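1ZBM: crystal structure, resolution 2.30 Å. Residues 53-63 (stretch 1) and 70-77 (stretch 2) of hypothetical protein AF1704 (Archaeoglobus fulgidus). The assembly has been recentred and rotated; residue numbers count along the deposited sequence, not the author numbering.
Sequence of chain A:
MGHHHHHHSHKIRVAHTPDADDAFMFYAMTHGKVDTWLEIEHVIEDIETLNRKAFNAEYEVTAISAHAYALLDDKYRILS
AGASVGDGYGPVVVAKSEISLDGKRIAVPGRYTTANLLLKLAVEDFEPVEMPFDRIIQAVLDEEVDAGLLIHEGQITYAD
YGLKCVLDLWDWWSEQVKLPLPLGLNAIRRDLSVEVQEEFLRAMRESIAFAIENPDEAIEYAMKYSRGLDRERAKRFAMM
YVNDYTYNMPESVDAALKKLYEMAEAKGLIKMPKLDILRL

Stretch 1, residues 53-63: KAFNAEYEVTA
Stretch 2 (70-77) ALLDDKYR

Two irregular segments of one chain meet here, burying 408 Å² between them; Tyr 76 supplies the largest covered area and the one direct hydrogen bond across the contact. Stretch 1 reaches loop by Ala 57 and enters a strand at Val 61. Ala 54 (phi/psi -69/-16), Phe 55 (-75/-8) and Asn 56 (-115/2) form a turn, in which Asn 56 N donates to Lys 53 O at 3.1 Å and Ala 57 N makes a weak bond to Ala 54 O at 3.2 Å. In stretch 2, Leu 71 to Lys 75 are loop, and a strand begins at Tyr 76. The register is set by two close approaches of CA atoms, Phe 55 CA to Leu 72 CA at 6.5 Å and Ala 57 CA to Lys 75 CA at 6.8 Å, so this part of the contact advances in the same sense along both segments.

Stretch 2 first touches its partner at Leu 71 (phi/psi -98/12, chi1 m, chi2 t), whose CA-to-CB bond points toward stretch 1. Phe 55 (chi1 m, chi2 -83°) begins with CB directed away, yet its ring comes back to meet the leucine: Phe 55 CE1 lies 3.6 Å from Leu 71 O and makes an apolar contact of 3.7 Å with Leu 71 CB. Phe 55 is exposed, Leu 71 partly exposed.

Leu 72 (phi/psi -156/30) also points toward stretch 1, with chi1 p at 41°, and chi2 at 93°, which lies between wells. Ala 54 CB points toward stretch 2, and the two methyls, Ala 54 CB and Leu 72 CD2, pack together at 3.6 Å. Leu 72 CD2 also lies over one face of the Phe 55 ring, 4.4 Å from Phe 55 CE2.

Asp 73 (-80/4) and Asp 74 (-86/-36), both chi1 p, make no contact across the interface. The turn brings the chain back: Tyr 76 N donates to Leu 72 O at 3.1 Å, and Lys 75 N makes a weak bond to the same Leu 72 O at 3.5 Å. Lys 75 (-105/-17) directs CB toward stretch 1 but stays outside contact range; Lys 75 NZ forms a long salt bridge, 3.9 Å, with Asp 74 OD2.

Tyr 76 (phi/psi -126/153, chi1 -77°, chi2 -78°) is extended and buried, with 116 Å² covered by stretch 1. Ala 54 O approaches the ring edge near its plane, 3.4 Å from Tyr 76 CE2, while Ala 57 CB lies 4.2 Å from Tyr 76 CE2. Thr 62 (chi1 t) points toward stretch 2 and places Thr 62 CG2 4.1 Å from Tyr 76 CE1.

The phenol carries the polar link. Tyr 76 OH donates to Tyr 59 O (Tyr 59 phi/psi -105/159) at 2.7 Å. Water 1 donates to Tyr 76 OH at 2.9 Å and accepts from Tyr 59 N at 3.1 Å. Ala 57 has a left-handed conformation, phi/psi 56/47, and Ala 57 CA lies 3.2 Å from Tyr 76 OH. The rule is economical: alanines line part of the ring, and its hydroxyl donates to a backbone carbonyl and accepts from a water.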

ATOM      1  N   LYS A  53       5.101   9.730  -9.706  1.00 13.48           N
ATOM      2  CA  LYS A  53       4.535  11.054  -9.962  1.00 14.56           C
ATOM      3  C   LYS A  53       4.637  11.952  -8.735  1.00 14.55           C
ATOM      4  O   LYS A  53       4.567  13.174  -8.845  1.00 14.63           O
ATOM      5  CB  LYS A  53       3.072  10.946 -10.382  1.00 17.11           C
ATOM      6  CG  LYS A  53       2.867  10.408 -11.777  1.00 18.88           C
ATOM      7  CD  LYS A  53       1.434  10.632 -12.189  1.00 19.78           C
ATOM      8  CE  LYS A  53       1.267  10.528 -13.690  1.00 19.53           C
ATOM      9  NZ  LYS A  53      -0.140  10.861 -14.068  1.00 21.10           N
ATOM     10  N   ALA A  54       4.811  11.338  -7.567  1.00 13.92           N
ATOM     11  CA  ALA A  54       4.925  12.078  -6.314  1.00 13.57           C
ATOM     12  C   ALA A  54       6.223  12.879  -6.243  1.00 13.75           C
ATOM     13  O   ALA A  54       6.375  13.764  -5.395  1.00 13.48           O
ATOM     14  CB  ALA A  54       4.837  11.111  -5.129  1.00  9.26           C
ATOM     15  N   PHE A  55       7.168  12.553  -7.121  1.00 13.94           N
ATOM     16  CA  PHE A  55       8.456  13.244  -7.163  1.00 14.24           C
ATOM     17  C   PHE A  55       8.316  14.620  -7.800  1.00 14.49           C
ATOM     18  O   PHE A  55       9.258  15.401  -7.806  1.00 13.83           O
ATOM     19  CB  PHE A  55       9.470  12.411  -7.947  1.00 16.93           C
ATOM     20  CG  PHE A  55      10.057  11.285  -7.156  1.00 18.63           C
ATOM     21  CD1 PHE A  55      11.131  11.507  -6.292  1.00 20.62           C
ATOM     22  CD2 PHE A  55       9.509  10.009  -7.240  1.00 18.52           C
ATOM     23  CE1 PHE A  55      11.641  10.469  -5.514  1.00 21.25           C
ATOM     24  CE2 PHE A  55      10.008   8.964  -6.469  1.00 18.85           C
ATOM     25  CZ  PHE A  55      11.077   9.189  -5.607  1.00 21.53           C
ATOM     26  N   ASN A  56       7.135  14.893  -8.341  1.00 14.98           N
ATOM     27  CA  ASN A  56       6.851  16.167  -8.961  1.00 17.99           C
ATOM     28  C   ASN A  56       5.759  16.919  -8.174  1.00 18.23           C
ATOM     29  O   ASN A  56       5.345  18.022  -8.550  1.00 18.16           O
ATOM     30  CB  ASN A  56       6.416  15.956 -10.420  1.00 18.78           C
ATOM     31  CG  ASN A  56       7.534  15.384 -11.299  1.00 21.20           C
ATOM     32  OD1 ASN A  56       8.499  16.076 -11.636  1.00 22.06           O
ATOM     33  ND2 ASN A  56       7.404  14.114 -11.667  1.00 22.27           N
ATOM     34  N   ALA A  57       5.300  16.328  -7.072  1.00 18.14           N
ATOM     35  CA  ALA A  57       4.259  16.943  -6.239  1.00 20.62           C
ATOM     36  C   ALA A  57       3.046  17.235  -7.112  1.00 21.94           C
ATOM     37  O   ALA A  57       2.475  18.327  -7.072  1.00 22.93           O
ATOM     38  CB  ALA A  57       4.773  18.230  -5.604  1.00 20.78           C
ATOM     39  N   GLU A  58       2.664  16.230  -7.896  1.00 22.39           N
ATOM     40  CA  GLU A  58       1.551  16.329  -8.824  1.00 21.99           C
ATOM     41  C   GLU A  58       0.193  16.551  -8.172  1.00 21.09           C
ATOM     42  O   GLU A  58      -0.536  17.464  -8.547  1.00 21.89           O
ATOM     43  CB  GLU A  58       1.495  15.068  -9.680  1.00 23.82           C
ATOM     44  CG  GLU A  58       0.498  15.147 -10.823  1.00 30.46           C
ATOM     45  CD  GLU A  58       1.154  15.494 -12.146  1.00 35.88           C
ATOM     46  OE1 GLU A  58       1.703  14.570 -12.798  1.00 38.81           O
ATOM     47  OE2 GLU A  58       1.140  16.691 -12.530  1.00 37.42           O
ATOM     48  N   TYR A  59      -0.159  15.715  -7.204  1.00 18.47           N
ATOM     49  CA  TYR A  59      -1.462  15.848  -6.565  1.00 16.50           C
ATOM     50  C   TYR A  59      -1.404  16.447  -5.164  1.00 14.85           C
ATOM     51  O   TYR A  59      -0.362  16.433  -4.507  1.00 13.05           O
ATOM     52  CB  TYR A  59      -2.149  14.481  -6.512  1.00 13.99           C
ATOM     53  CG  TYR A  59      -2.101  13.733  -7.821  1.00 15.86           C
ATOM     54  CD1 TYR A  59      -2.775  14.204  -8.949  1.00 16.45           C
ATOM     55  CD2 TYR A  59      -1.372  12.556  -7.940  1.00 17.16           C
ATOM     56  CE1 TYR A  59      -2.719  13.514 -10.161  1.00 16.98           C
ATOM     57  CE2 TYR A  59      -1.311  11.863  -9.139  1.00 16.86           C
ATOM     58  CZ  TYR A  59      -1.979  12.339 -10.244  1.00 17.68           C
ATOM     59  OH  TYR A  59      -1.905  11.641 -11.431  1.00 17.30           O
ATOM     60  N   GLU A  60      -2.535  16.990  -4.722  1.00 12.42           N
ATOM     61  CA  GLU A  60      -2.630  17.566  -3.390  1.00 13.72           C
ATOM     62  C   GLU A  60      -2.584  16.446  -2.361  1.00 12.96           C
ATOM     63  O   GLU A  60      -1.945  16.577  -1.323  1.00 12.76           O
ATOM     64  CB  GLU A  60      -3.941  18.335  -3.218  1.00 13.96           C
ATOM     65  CG  GLU A  60      -3.942  19.729  -3.795  1.00 15.09           C
ATOM     66  CD  GLU A  60      -4.246  19.779  -5.279  1.00 15.47           C
ATOM     67  OE1 GLU A  60      -4.591  18.730  -5.875  1.00 15.38           O
ATOM     68  OE2 GLU A  60      -4.148  20.888  -5.846  1.00 16.18           O
ATOM     69  N   VAL A  61      -3.278  15.350  -2.651  1.00 14.21           N
ATOM     70  CA  VAL A  61      -3.314  14.193  -1.754  1.00 15.92           C
ATOM     71  C   VAL A  61      -3.132  12.921  -2.582  1.00 15.38           C
ATOM     72  O   VAL A  61      -3.881  12.678  -3.527  1.00 16.95           O
ATOM     73  CB  VAL A  61      -4.670  14.075  -1.010  1.00 15.87           C
ATOM     74  CG1 VAL A  61      -4.640  12.864  -0.083  1.00 17.33           C
ATOM     75  CG2 VAL A  61      -4.962  15.340  -0.212  1.00 15.59           C
ATOM     76  N   THR A  62      -2.150  12.105  -2.229  1.00 14.37           N
ATOM     77  CA  THR A  62      -1.918  10.876  -2.971  1.00 15.70           C
ATOM     78  C   THR A  62      -1.505   9.707  -2.096  1.00 14.90           C
ATOM     79  O   THR A  62      -0.806   9.894  -1.104  1.00 17.88           O
ATOM     80  CB  THR A  62      -0.816  11.071  -4.042  1.00 14.51           C
ATOM     81  OG1 THR A  62      -0.556   9.823  -4.698  1.00 15.39           O
ATOM     82  CG2 THR A  62       0.470  11.557  -3.403  1.00 12.44           C
ATOM     83  N   ALA A  63      -1.946   8.500  -2.445  1.00 15.41           N
ATOM     84  CA  ALA A  63      -1.532   7.324  -1.684  1.00 16.68           C
ATOM     85  C   ALA A  63      -0.066   7.188  -2.079  1.00 16.76           C
ATOM     86  O   ALA A  63       0.351   7.735  -3.101  1.00 17.04           O
ATOM     87  CB  ALA A  63      -2.314   6.088  -2.126  1.00 15.11           C
ATOM     88  N   ALA A  70       9.970   8.283   2.007  1.00 20.43           N
ATOM     89  CA  ALA A  70      11.263   8.726   2.520  1.00 22.42           C
ATOM     90  C   ALA A  70      12.013   9.598   1.506  1.00 24.27           C
ATOM     91  O   ALA A  70      12.880  10.388   1.886  1.00 24.94           O
ATOM     92  CB  ALA A  70      12.110   7.524   2.914  1.00 21.87           C
ATOM     93  N   LEU A  71      11.657   9.465   0.229  1.00 25.29           N
ATOM     94  CA  LEU A  71      12.290  10.236  -0.842  1.00 26.03           C
ATOM     95  C   LEU A  71      11.478  11.477  -1.252  1.00 26.85           C
ATOM     96  O   LEU A  71      11.768  12.104  -2.276  1.00 26.38           O
ATOM     97  CB  LEU A  71      12.516   9.348  -2.074  1.00 26.84           C
ATOM     98  CG  LEU A  71      13.539   8.212  -1.992  1.00 27.54           C
ATOM     99  CD1 LEU A  71      13.326   7.236  -3.134  1.00 25.72           C
ATOM    100  CD2 LEU A  71      14.950   8.784  -2.037  1.00 27.95           C
ATOM    101  N   LEU A  72      10.467  11.832  -0.463  1.00 27.42           N
ATOM    102  CA  LEU A  72       9.652  12.998  -0.775  1.00 28.11           C
ATOM    103  C   LEU A  72       8.945  13.614   0.430  1.00 27.70           C
ATOM    104  O   LEU A  72       7.882  14.225   0.306  1.00 27.78           O
ATOM    105  CB  LEU A  72       8.651  12.641  -1.876  1.00 30.19           C
ATOM    106  CG  LEU A  72       8.018  11.266  -1.721  1.00 31.35           C
ATOM    107  CD1 LEU A  72       6.718  11.413  -0.945  1.00 31.83           C
ATOM    108  CD2 LEU A  72       7.760  10.646  -3.087  1.00 31.77           C
ATOM    109  N   ASP A  73       9.571  13.472   1.593  1.00 27.29           N
ATOM    110  CA  ASP A  73       9.040  14.007   2.835  1.00 26.08           C
ATOM    111  C   ASP A  73       9.328  15.511   2.948  1.00 26.87           C
ATOM    112  O   ASP A  73       9.031  16.141   3.967  1.00 24.93           O
ATOM    113  CB  ASP A  73       9.648  13.253   4.022  1.00 27.68           C
ATOM    114  CG  ASP A  73      11.158  13.430   4.120  1.00 29.31           C
ATOM    115  OD1 ASP A  73      11.845  13.315   3.084  1.00 29.39           O
ATOM    116  OD2 ASP A  73      11.657  13.675   5.237  1.00 31.72           O
ATOM    117  N   ASP A  74       9.909  16.075   1.890  1.00 27.12           N
ATOM    118  CA  ASP A  74      10.214  17.501   1.834  1.00 27.13           C
ATOM    119  C   ASP A  74       9.005  18.289   1.326  1.00 26.00           C
ATOM    120  O   ASP A  74       8.733  19.410   1.767  1.00 24.77           O
ATOM    121  CB  ASP A  74      11.428  17.767   0.924  1.00 28.44           C
ATOM    122  CG  ASP A  74      11.265  17.191  -0.478  1.00 33.82           C
ATOM    123  OD1 ASP A  74      10.957  15.979  -0.604  1.00 34.72           O
ATOM    124  OD2 ASP A  74      11.462  17.941  -1.473  1.00 33.53           O
ATOM    125  N   LYS A  75       8.277  17.685   0.397  1.00 23.97           N
ATOM    126  CA  LYS A  75       7.102  18.321  -0.180  1.00 23.33           C
ATOM    127  C   LYS A  75       5.793  17.721   0.343  1.00 22.25           C
ATOM    128  O   LYS A  75       4.728  18.330   0.226  1.00 21.43           O
ATOM    129  CB  LYS A  75       7.149  18.200  -1.704  1.00 25.18           C
ATOM    130  CG  LYS A  75       8.196  19.083  -2.380  1.00 25.74           C
ATOM    131  CD  LYS A  75       7.979  20.555  -2.041  1.00 25.72           C
ATOM    132  CE  LYS A  75       8.630  21.461  -3.067  1.00 27.42           C
ATOM    133  NZ  LYS A  75       9.990  20.991  -3.426  1.00 27.04           N
ATOM    134  N   TYR A  76       5.884  16.535   0.933  1.00 18.87           N
ATOM    135  CA  TYR A  76       4.712  15.838   1.447  1.00 17.45           C
ATOM    136  C   TYR A  76       4.847  15.452   2.911  1.00 16.81           C
ATOM    137  O   TYR A  76       5.957  15.271   3.404  1.00 17.46           O
ATOM    138  CB  TYR A  76       4.488  14.559   0.634  1.00 16.70           C
ATOM    139  CG  TYR A  76       3.858  14.754  -0.733  1.00 14.79           C
ATOM    140  CD1 TYR A  76       2.485  14.973  -0.863  1.00 13.95           C
ATOM    141  CD2 TYR A  76       4.633  14.717  -1.892  1.00 12.19           C
ATOM    142  CE1 TYR A  76       1.895  15.149  -2.111  1.00 13.24           C
ATOM    143  CE2 TYR A  76       4.057  14.894  -3.146  1.00 15.22           C
ATOM    144  CZ  TYR A  76       2.686  15.111  -3.249  1.00 13.34           C
ATOM    145  OH  TYR A  76       2.118  15.319  -4.475  1.00  9.67           O
ATOM    146  N   ARG A  77       3.724  15.333   3.610  1.00 16.37           N
ATOM    147  CA  ARG A  77       3.761  14.878   4.997  1.00 16.67           C
ATOM    148  C   ARG A  77       2.744  13.751   5.112  1.00 16.12           C
ATOM    149  O   ARG A  77       1.801  13.673   4.321  1.00 16.24           O
ATOM    150  CB  ARG A  77       3.425  15.993   5.983  1.00 18.86           C
ATOM    151  CG  ARG A  77       1.965  16.298   6.150  1.00 21.90           C
ATOM    152  CD  ARG A  77       1.782  17.266   7.302  1.00 21.27           C
ATOM    153  NE  ARG A  77       0.421  17.778   7.374  1.00 21.42           N
ATOM    154  CZ  ARG A  77      -0.629  17.066   7.766  1.00 21.42           C
ATOM    155  NH1 ARG A  77      -0.480  15.794   8.129  1.00 19.18           N
ATOM    156  NH2 ARG A  77      -1.829  17.634   7.804  1.00 18.68           N
TER
HETATM  157  O   HOH W   1       1.725  13.317  -6.596  1.00  6.22           O